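Local coordinates for protein Exo-arabinanase (Penicillium chrysogenum, PDB 3A72) that probably releases arabinobiose from the ends of alpha-1,5-linked arabinan chains, as an exo-acting glycoside hydrolase with a sialidase-like beta-propeller fold, at residues Arg27-Pro32 / Gly98-Ala103. Sequence-based numbering, arbitrary orientation.
Sequences RNEQLP and GTLLLA
Leu100 meets the 27-32 segment through a single methyl, CD1, which lies 4.0 Å from Leu31 CD2 and 4.2 Å from Glu29 CG. The two leucine side chains cross at about a right angle and meet through this one methyl pair. Torsions account for this approach: Leu100 carries CG anti to its backbone N (chi1 178°), which extends the chain out from its strand, while Leu31 has CG anti to its carbonyl carbon (chi1 -56°), which swings CD2 in toward Leu100. No hydrogen bond spans the two segments, which together bury only 116 Å²; the contact is therefore small and apolar, with the aliphatic part of Glu29 completing it.

The carboxylate beyond that CG is held by polar partners. OE2 accepts the backbone N of Gln30 at 2.8 Å through its anti lone pair, in a bent bond (142° at the hydrogen), and also forms a salt bridge with Arg319; OE1 accepts Ser87 N. These three partners probably stabilise the buried negative charge and limit rotation of the group.

Leu37 of strand 36-42 touches both leucines, and Trp128 also packs on Leu100. Strand 23-30 is an edge strand of one four-stranded antiparallel sheet, whereas strand 100-106 is the second strand of the next, consistent with packing between successive blades of a six-bladed beta-propeller, and Arg319 brings in strand 317-320 of a third sheet.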
loop_
_atom_site.group_PDB
_atom_site.type_symbol
_atom_site.label_atom_id
_atom_site.label_comp_id
_atom_site.label_asym_id
_atom_site.label_seq_id
_atom_site.Cartn_x
_atom_site.Cartn_y
_atom_site.Cartn_z
ATOM N N ARG A 27 -1.876 5.759 3.125
ATOM C CA ARG A 27 -1.143 5.754 1.846
ATOM C C ARG A 27 -0.770 7.201 1.545
ATOM O O ARG A 27 -1.419 8.145 1.958
ATOM C CB ARG A 27 -1.931 5.094 0.716
ATOM C CG ARG A 27 -2.085 3.578 0.893
ATOM C CD ARG A 27 -0.773 2.869 0.669
ATOM N NE ARG A 27 -0.857 1.408 0.722
ATOM C CZ ARG A 27 -0.621 0.671 1.824
ATOM N NH1 ARG A 27 -0.360 1.212 2.989
ATOM N NH2 ARG A 27 -0.649 -0.651 1.697
ATOM N N ASN A 28 0.283 7.364 0.716
ATOM C CA ASN A 28 0.764 8.685 0.394
ATOM C C ASN A 28 1.388 8.676 -1.003
ATOM O O ASN A 28 1.616 7.623 -1.612
ATOM C CB ASN A 28 1.696 9.193 1.496
ATOM C CG ASN A 28 2.820 8.241 1.702
ATOM O OD1 ASN A 28 3.616 7.925 0.817
ATOM N ND2 ASN A 28 2.990 7.687 2.852
ATOM N N GLU A 29 1.674 9.859 -1.489
ATOM C CA GLU A 29 2.396 10.039 -2.746
ATOM C C GLU A 29 3.215 11.318 -2.646
ATOM O O GLU A 29 2.828 12.239 -1.943
ATOM C CB GLU A 29 1.452 10.068 -3.953
ATOM C CG GLU A 29 2.046 10.188 -5.336
ATOM C CD GLU A 29 3.012 9.079 -5.670
ATOM O OE1 GLU A 29 2.840 8.206 -6.576
ATOM O OE2 GLU A 29 4.095 9.142 -5.053
ATOM N N GLN A 30 4.316 11.377 -3.371
ATOM C CA GLN A 30 5.076 12.603 -3.557
ATOM C C GLN A 30 4.939 12.973 -5.043
ATOM O O GLN A 30 5.242 12.181 -5.920
ATOM C CB GLN A 30 6.548 12.456 -3.170
ATOM C CG GLN A 30 7.248 13.782 -3.342
ATOM C CD GLN A 30 8.689 13.752 -2.914
ATOM O OE1 GLN A 30 9.445 12.798 -3.158
ATOM N NE2 GLN A 30 9.128 14.817 -2.232
ATOM N N LEU A 31 4.464 14.179 -5.286
ATOM C CA LEU A 31 4.303 14.679 -6.640
ATOM C C LEU A 31 5.664 15.133 -7.161
ATOM O O LEU A 31 6.606 15.376 -6.386
ATOM C CB LEU A 31 3.299 15.817 -6.657
ATOM C CG LEU A 31 1.939 15.495 -6.083
ATOM C CD1 LEU A 31 1.006 16.659 -6.402
ATOM C CD2 LEU A 31 1.359 14.188 -6.611
ATOM N N PRO A 32 5.849 15.249 -8.467
ATOM C CA PRO A 32 7.184 15.645 -9.006
ATOM C C PRO A 32 7.731 16.953 -8.424
ATOM O O PRO A 32 8.969 17.001 -8.249
ATOM C CB PRO A 32 6.925 15.753 -10.518
ATOM C CG PRO A 32 5.909 14.630 -10.717
ATOM C CD PRO A 32 4.957 14.792 -9.545
ATOM N N GLY A 98 2.170 12.356 -14.834
ATOM C CA GLY A 98 1.752 13.294 -13.812
ATOM C C GLY A 98 0.293 13.288 -13.514
ATOM O O GLY A 98 -0.155 13.925 -12.531
ATOM N N THR A 99 -0.533 12.587 -14.312
ATOM C CA THR A 99 -1.877 12.290 -13.863
ATOM C C THR A 99 -1.787 11.636 -12.489
ATOM O O THR A 99 -0.996 10.723 -12.290
ATOM C CB THR A 99 -2.559 11.321 -14.834
ATOM O OG1 THR A 99 -2.695 11.927 -16.138
ATOM C CG2 THR A 99 -3.946 10.939 -14.354
ATOM N N LEU A 100 -2.598 12.053 -11.539
ATOM C CA LEU A 100 -2.624 11.511 -10.211
ATOM C C LEU A 100 -3.792 10.550 -10.092
ATOM O O LEU A 100 -4.936 10.949 -10.333
ATOM C CB LEU A 100 -2.717 12.612 -9.177
ATOM C CG LEU A 100 -2.788 12.122 -7.717
ATOM C CD1 LEU A 100 -1.517 11.420 -7.256
ATOM C CD2 LEU A 100 -3.111 13.316 -6.818
ATOM N N LEU A 101 -3.521 9.311 -9.747
ATOM C CA LEU A 101 -4.525 8.280 -9.633
ATOM C C LEU A 101 -4.794 7.939 -8.166
ATOM O O LEU A 101 -3.899 7.976 -7.321
ATOM C CB LEU A 101 -4.104 7.015 -10.360
ATOM C CG LEU A 101 -3.770 7.208 -11.834
ATOM C CD1 LEU A 101 -3.254 5.918 -12.447
ATOM C CD2 LEU A 101 -5.008 7.714 -12.589
ATOM N N LEU A 102 -6.030 7.559 -7.912
ATOM C CA LEU A 102 -6.409 6.910 -6.660
ATOM C C LEU A 102 -7.144 5.631 -7.034
ATOM O O LEU A 102 -8.155 5.695 -7.779
ATOM C CB LEU A 102 -7.255 7.777 -5.728
ATOM C CG LEU A 102 -7.654 7.069 -4.429
ATOM C CD1 LEU A 102 -7.664 7.983 -3.245
ATOM C CD2 LEU A 102 -9.010 6.381 -4.537
ATOM N N ALA A 103 -6.685 4.498 -6.525
ATOM C CA ALA A 103 -7.461 3.272 -6.533
ATOM C C ALA A 103 -7.961 3.024 -5.120
ATOM O O ALA A 103 -7.291 3.358 -4.144
ATOM C CB ALA A 103 -6.660 2.100 -7.020
#